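Aldo-keto reductase AKR2E4 from Bombyx mori reduces 3-dehydroecdysone and some other carbonyl compounds with NADPH, not NADH, and may take part in the regulation of molting. Local coordinates of one contact, PDB 3WCZ (chain A, 1.30 Å), residues L21-G26 and I52-V57, beside the matching contact of the related uncharacterized protein from Bombyx mori, PDB 5AZ1 (chain B, 2.30 Å), residues Y22-G27 and I69-F74. Both blocks share one frame: the second was fitted to the first on N, CA, C and O of the twelve residues, RMSD 0.89 Å. Numbering follows each deposited sequence.

Structure 1 (3WCZ); sequences LGTGRG and IDTAAV. With NAP (NADP nicotinamide-adenine-dinucleotide phosphate), chain C.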
# COMPACT_ATOMS: atom_id res chain seq x y z
N LEU A 21 0.35 6.54 -4.56
CA LEU A 21 -1.00 6.52 -5.14
C LEU A 21 -1.57 5.11 -5.11
O LEU A 21 -0.96 4.19 -5.65
CB LEU A 21 -0.99 7.02 -6.57
CG LEU A 21 -2.38 7.01 -7.25
CD1 LEU A 21 -3.29 8.11 -6.68
CD2 LEU A 21 -2.29 7.14 -8.74
N GLY A 22 -2.73 4.94 -4.50
CA GLY A 22 -3.42 3.67 -4.57
C GLY A 22 -4.18 3.48 -5.86
O GLY A 22 -4.82 4.41 -6.37
N THR A 23 -4.09 2.27 -6.40
CA THR A 23 -4.80 1.92 -7.64
C THR A 23 -5.69 0.71 -7.47
O THR A 23 -6.15 0.14 -8.47
CB THR A 23 -3.84 1.73 -8.83
OG1 THR A 23 -3.02 0.56 -8.64
CG2 THR A 23 -2.95 2.97 -9.03
N GLY A 24 -5.99 0.32 -6.25
CA GLY A 24 -7.02 -0.68 -6.03
C GLY A 24 -8.37 -0.07 -6.35
O GLY A 24 -8.57 1.16 -6.27
N ARG A 25 -9.32 -0.94 -6.69
CA ARG A 25 -10.61 -0.50 -7.20
C ARG A 25 -11.76 -0.76 -6.24
O ARG A 25 -12.93 -0.64 -6.64
CB ARG A 25 -10.92 -1.24 -8.50
CG ARG A 25 -9.81 -1.16 -9.52
CD ARG A 25 -9.63 0.24 -9.96
NE ARG A 25 -10.74 0.69 -10.81
CZ ARG A 25 -11.20 1.94 -10.84
NH1 ARG A 25 -10.68 2.91 -10.05
NH2 ARG A 25 -12.22 2.22 -11.67
N GLY A 26 -11.46 -1.09 -4.98
CA GLY A 26 -12.51 -1.35 -4.01
C GLY A 26 -13.52 -0.22 -3.84
O GLY A 26 -14.69 -0.46 -3.55
N ILE A 52 3.74 4.62 -7.03
CA ILE A 52 2.43 4.07 -7.40
C ILE A 52 2.33 2.67 -6.81
O ILE A 52 3.27 1.90 -6.98
CB ILE A 52 2.23 3.96 -8.92
CG1 ILE A 52 2.62 5.25 -9.65
CG2 ILE A 52 0.81 3.53 -9.23
CD1 ILE A 52 1.78 6.47 -9.34
N ASP A 53 1.21 2.36 -6.15
CA ASP A 53 0.93 1.03 -5.59
C ASP A 53 -0.15 0.36 -6.44
O ASP A 53 -1.23 0.93 -6.63
CB ASP A 53 0.42 1.13 -4.14
CG ASP A 53 0.15 -0.23 -3.55
OD1 ASP A 53 1.12 -0.87 -3.11
OD2 ASP A 53 -1.02 -0.67 -3.52
N THR A 54 0.16 -0.82 -6.97
CA THR A 54 -0.79 -1.61 -7.73
C THR A 54 -0.64 -3.08 -7.36
O THR A 54 0.03 -3.42 -6.39
CB THR A 54 -0.63 -1.32 -9.25
OG1 THR A 54 -1.73 -1.88 -9.99
CG2 THR A 54 0.64 -1.85 -9.83
N ALA A 55 -1.30 -3.95 -8.12
CA ALA A 55 -1.30 -5.39 -7.82
C ALA A 55 -1.82 -6.15 -9.01
O ALA A 55 -2.69 -5.66 -9.74
CB ALA A 55 -2.16 -5.69 -6.62
N ALA A 56 -1.31 -7.36 -9.21
CA ALA A 56 -1.84 -8.22 -10.26
C ALA A 56 -3.36 -8.39 -10.12
O ALA A 56 -4.11 -8.31 -11.12
CB ALA A 56 -1.13 -9.58 -10.23
N VAL A 57 -3.82 -8.60 -8.90
CA VAL A 57 -5.23 -8.92 -8.68
C VAL A 57 -6.16 -7.73 -9.00
O VAL A 57 -7.37 -7.92 -9.18
CB VAL A 57 -5.45 -9.46 -7.25
CG1 VAL A 57 -5.50 -8.32 -6.23
CG2 VAL A 57 -6.70 -10.32 -7.18
PA NAP C . -8.62 4.75 0.46
O1A NAP C . -7.46 5.43 -0.13
O2A NAP C . -8.66 4.29 1.84
O5B NAP C . -9.97 5.49 0.18
C5B NAP C . -10.30 5.93 -1.10
C4B NAP C . -11.60 6.72 -1.17
O4B NAP C . -11.41 8.00 -0.55
C3B NAP C . -12.16 6.96 -2.52
O3B NAP C . -13.56 6.86 -2.41
C2B NAP C . -11.72 8.31 -2.82
O2B NAP C . -12.52 8.98 -3.77
C1B NAP C . -11.76 9.00 -1.48
N9A NAP C . -10.83 10.09 -1.28
C8A NAP C . -9.54 10.11 -1.68
N7A NAP C . -8.92 11.18 -1.24
C5A NAP C . -9.83 11.92 -0.53
C6A NAP C . -9.75 13.13 0.16
N6A NAP C . -8.61 13.93 0.23
N1A NAP C . -10.88 13.55 0.76
C2A NAP C . -12.00 12.83 0.71
N3A NAP C . -12.10 11.65 0.07
C4A NAP C . -11.00 11.19 -0.54
O3 NAP C . -8.91 3.48 -0.50
PN NAP C . -8.46 1.96 -0.66
O1N NAP C . -8.51 1.70 -2.12
O2N NAP C . -9.30 1.13 0.25
O5D NAP C . -6.97 1.85 -0.12
C5D NAP C . -5.94 2.56 -0.73
C4D NAP C . -4.94 1.72 -1.54
O4D NAP C . -4.24 0.81 -0.71
C3D NAP C . -5.56 0.84 -2.58
O3D NAP C . -6.05 1.56 -3.69
C2D NAP C . -4.48 -0.08 -2.86
O2D NAP C . -3.48 0.53 -3.62
C1D NAP C . -3.99 -0.38 -1.46
N1N NAP C . -4.57 -1.52 -0.74
C2N NAP C . -3.86 -2.64 -0.55
C3N NAP C . -4.40 -3.70 0.14
C7N NAP C . -3.53 -4.88 0.34
O7N NAP C . -2.27 -4.81 0.30
N7N NAP C . -4.14 -6.01 0.73
C4N NAP C . -5.73 -3.67 0.59
C5N NAP C . -6.47 -2.49 0.41
C6N NAP C . -5.84 -1.44 -0.26
P2B NAP C . -11.91 9.64 -5.10
O1X NAP C . -13.16 10.17 -5.83
O2X NAP C . -11.04 10.74 -4.70
O3X NAP C . -11.21 8.54 -5.86
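Thr23 reaches across to the chain of Asp53 where the first two parallel strands of the TIM barrel, 21-22 and 51-53, run out into loops beside the NADP ribose. Its OG1, set between backbone N and carbonyl carbon (chi1 68°), meets Asp53 O at 2.7 Å, while the side chains of Thr23 and Ile52 cross at about a right angle, CG2 of Thr23 3.8 Å from CG2 of Ile52. A threonine serves both ends: hydroxyl to backbone, methyl to core. Thr54 crosses Thr23 obliquely, with OG1 to OG1 3.1 Å. One step back, Asp53 N bonds to Leu21 O, and the side chain of Leu21 packs against helix 35-46. The carboxylate of Asp53 turns to the cofactor, OD2 taking a hydrogen bond from ribose O2D at 2.7 Å; Lys87 and Gln180 hold it as well. Gly22 leaves room for the ribose, and Gly24 N bonds to O3D at 2.8 Å.

Structure 1 against structure 2
The sharpest difference lies at the mouth of the barrel, where an aromatic pair is present in one structure alone. Gly24(A) has no side chain and Val57(A) a short one, and Val57(A) CG1 comes no nearer than 7.8 Å to Gly24(A) CA. With Trp25(B) and Phe74(B) in these places the two side chains meet, CH2 of the indole lying 3.5 Å from CE2 of the phenyl ring. The whole indole is additional, as are CG, CD2, CE1, CE2 and CZ of Phe74(B), whereas CG1 of Val57(A) has no counterpart there. Since the CA atoms that can be compared coincide within the error, the contact found in structure 2 alone probably reflects side-chain reach rather than a backbone shift; it probably ties the loops together beside the cofactor.

The polar part nearer the strands is kept: Thr23(A), Asp53(A), Thr54(A) and their counterparts keep their place within the error, and the bond from the threonine OG1 to the aspartate O is found in both.

Deeper in, Leu21(A) is exchanged for Tyr22(B), both buried. The ring follows the leucine fork, its CD1 0.9 Å apart from CD2 of Leu21(A) after superposition, and carries CE2, CZ and OH beyond it. The strand bond from Asp53(A) N to Leu21(A) O persists as Asp70(B) N to Tyr22(B) O.

Away from the other segment, His73(B) adds an imidazole where Ala56(A) ends at CB.

Structure 2 (5AZ1); sequences YGTWLG and IDTAHF. With NDP (NADPH dihydro-nicotinamide-adenine-dinucleotide phosphate), chain D.
Thr24 reaches across to the chain of Asp70, its OG1 set between backbone N and carbonyl carbon (chi1 68°) and 2.8 Å from Asp70 O. The side chains of Thr24 and Ile69 cross at about a right angle, CG2 of Thr24 4.1 Å from CG2 of Ile69, so hydroxyl and methyl suit a polar and an apolar neighbour. Thr71 lies aslant Thr24, with OG1 to OG1 2.7 Å. Asp70 N bonds to Tyr22 O, and the Tyr22 ring packs against helix 51-64. The carboxylate of Asp70 turns to the cofactor, OD2 taking a hydrogen bond from ribose O2D at 2.8 Å; Lys104 and Gln197 hold it as well. Gly23 leaves room for the ribose, and Trp25 N bonds to O3D at 3.1 Å. The Trp25 indole leans obliquely on Phe74, CH2 to CE2 3.5 Å, planes at 33°, while Trp106 stacks on the phenyl ring.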
# COMPACT_ATOMS: atom_id res chain seq x y z
N TYR B 22 0.66 6.49 -4.62
CA TYR B 22 -0.66 6.56 -5.24
C TYR B 22 -1.30 5.19 -5.31
O TYR B 22 -0.89 4.35 -6.11
CB TYR B 22 -0.48 7.20 -6.66
CG TYR B 22 -1.75 7.49 -7.39
CD1 TYR B 22 -2.43 6.48 -8.09
CD2 TYR B 22 -2.28 8.74 -7.40
CE1 TYR B 22 -3.60 6.75 -8.78
CE2 TYR B 22 -3.50 9.01 -8.04
CZ TYR B 22 -4.13 8.02 -8.74
OH TYR B 22 -5.32 8.28 -9.34
N GLY B 23 -2.33 4.96 -4.53
CA GLY B 23 -3.03 3.68 -4.56
C GLY B 23 -3.95 3.45 -5.76
O GLY B 23 -4.49 4.40 -6.30
N THR B 24 -4.12 2.20 -6.18
CA THR B 24 -4.81 1.90 -7.40
C THR B 24 -5.89 0.85 -7.28
O THR B 24 -6.38 0.37 -8.31
CB THR B 24 -3.81 1.55 -8.53
OG1 THR B 24 -3.14 0.31 -8.29
CG2 THR B 24 -2.79 2.64 -8.72
N TRP B 25 -6.28 0.50 -6.06
CA TRP B 25 -7.36 -0.47 -5.86
C TRP B 25 -8.73 0.24 -5.84
O TRP B 25 -8.91 1.20 -5.13
CB TRP B 25 -7.16 -1.19 -4.59
CG TRP B 25 -8.26 -2.03 -4.17
CD1 TRP B 25 -8.89 -1.97 -2.97
CD2 TRP B 25 -8.86 -3.08 -4.90
NE1 TRP B 25 -9.84 -2.93 -2.91
CE2 TRP B 25 -9.86 -3.63 -4.08
CE3 TRP B 25 -8.69 -3.60 -6.18
CZ2 TRP B 25 -10.67 -4.69 -4.48
CZ3 TRP B 25 -9.50 -4.65 -6.60
CH2 TRP B 25 -10.48 -5.20 -5.74
N LEU B 26 -9.66 -0.21 -6.65
CA LEU B 26 -10.97 0.47 -6.79
C LEU B 26 -12.11 -0.14 -5.97
O LEU B 26 -13.12 0.51 -5.75
CB LEU B 26 -11.37 0.58 -8.25
CG LEU B 26 -10.46 1.56 -8.98
CD1 LEU B 26 -10.81 1.66 -10.45
CD2 LEU B 26 -10.44 2.94 -8.38
N GLY B 27 -11.95 -1.37 -5.53
CA GLY B 27 -12.83 -1.91 -4.51
C GLY B 27 -13.73 -3.01 -5.02
O GLY B 27 -14.01 -3.12 -6.22
N ILE B 69 3.84 4.55 -7.20
CA ILE B 69 2.57 4.00 -7.59
C ILE B 69 2.40 2.58 -7.06
O ILE B 69 3.21 1.73 -7.34
CB ILE B 69 2.47 3.93 -9.14
CG1 ILE B 69 2.59 5.31 -9.75
CG2 ILE B 69 1.17 3.25 -9.58
CD1 ILE B 69 2.88 5.26 -11.24
N ASP B 70 1.32 2.29 -6.36
CA ASP B 70 1.20 0.97 -5.72
C ASP B 70 0.16 0.27 -6.49
O ASP B 70 -0.96 0.78 -6.60
CB ASP B 70 0.69 1.12 -4.27
CG ASP B 70 0.57 -0.19 -3.59
OD1 ASP B 70 1.62 -0.73 -3.18
OD2 ASP B 70 -0.57 -0.69 -3.47
N THR B 71 0.48 -0.91 -7.03
CA THR B 71 -0.57 -1.66 -7.68
C THR B 71 -0.40 -3.13 -7.45
O THR B 71 0.43 -3.52 -6.65
CB THR B 71 -0.68 -1.31 -9.20
OG1 THR B 71 -1.95 -1.71 -9.70
CG2 THR B 71 0.39 -1.96 -10.02
N ALA B 72 -1.17 -3.95 -8.13
CA ALA B 72 -1.15 -5.40 -7.91
C ALA B 72 -1.85 -6.12 -9.04
O ALA B 72 -2.70 -5.55 -9.65
CB ALA B 72 -1.82 -5.76 -6.56
N HIS B 73 -1.45 -7.37 -9.32
CA HIS B 73 -2.21 -8.25 -10.17
C HIS B 73 -3.71 -8.22 -9.85
O HIS B 73 -4.55 -7.93 -10.72
CB HIS B 73 -1.67 -9.64 -10.07
CG HIS B 73 -2.37 -10.60 -10.93
ND1 HIS B 73 -2.28 -11.96 -10.73
CD2 HIS B 73 -3.22 -10.42 -11.98
CE1 HIS B 73 -3.02 -12.58 -11.64
NE2 HIS B 73 -3.65 -11.66 -12.36
N PHE B 74 -4.02 -8.39 -8.57
CA PHE B 74 -5.38 -8.43 -8.13
C PHE B 74 -6.15 -7.17 -8.44
O PHE B 74 -7.34 -7.18 -8.40
CB PHE B 74 -5.42 -8.68 -6.61
CG PHE B 74 -6.81 -8.84 -6.06
CD1 PHE B 74 -7.54 -9.98 -6.33
CD2 PHE B 74 -7.38 -7.84 -5.23
CE1 PHE B 74 -8.84 -10.15 -5.81
CE2 PHE B 74 -8.68 -8.00 -4.71
CZ PHE B 74 -9.41 -9.16 -5.00
PA NDP D . -7.77 4.79 1.80
O1A NDP D . -7.60 4.85 3.32
O2A NDP D . -6.73 5.31 0.87
O5B NDP D . -9.10 5.72 1.53
C5B NDP D . -9.78 5.71 0.28
C4B NDP D . -10.95 6.70 0.34
O4B NDP D . -10.54 7.97 0.86
C3B NDP D . -11.56 6.94 -1.06
O3B NDP D . -12.93 6.59 -1.04
C2B NDP D . -11.29 8.42 -1.35
O2B NDP D . -12.29 9.09 -2.12
C1B NDP D . -11.09 9.01 0.04
N9A NDP D . -10.11 10.09 0.11
C8A NDP D . -8.83 10.04 -0.32
N7A NDP D . -8.19 11.19 -0.04
C5A NDP D . -9.07 11.97 0.61
C6A NDP D . -9.02 13.31 1.18
N6A NDP D . -7.84 14.00 1.08
N1A NDP D . -10.17 13.79 1.77
C2A NDP D . -11.32 13.06 1.84
N3A NDP D . -11.43 11.81 1.34
C4A NDP D . -10.35 11.24 0.73
O3 NDP D . -8.32 3.34 1.43
PN NDP D . -7.61 2.24 0.51
O1N NDP D . -7.70 0.96 1.29
O2N NDP D . -8.16 2.30 -0.91
O5D NDP D . -6.09 2.84 0.39
C5D NDP D . -5.01 2.02 0.22
C4D NDP D . -4.44 1.66 -1.13
O4D NDP D . -3.46 0.71 -0.63
C3D NDP D . -5.14 0.86 -2.23
O3D NDP D . -5.46 1.67 -3.34
C2D NDP D . -4.07 -0.15 -2.63
O2D NDP D . -3.09 0.50 -3.46
C1D NDP D . -3.50 -0.56 -1.26
N1N NDP D . -4.20 -1.66 -0.43
C2N NDP D . -3.45 -2.77 -0.17
C3N NDP D . -3.93 -3.89 0.54
C7N NDP D . -3.02 -5.08 0.80
O7N NDP D . -3.58 -6.12 1.17
N7N NDP D . -1.66 -5.01 0.61
C4N NDP D . -5.38 -3.93 1.02
C5N NDP D . -6.10 -2.68 0.72
C6N NDP D . -5.49 -1.63 0.03
P2B NDP D . -12.22 9.29 -3.73
O1X NDP D . -11.48 8.08 -4.36
O2X NDP D . -13.67 9.16 -4.09
O3X NDP D . -11.47 10.59 -3.81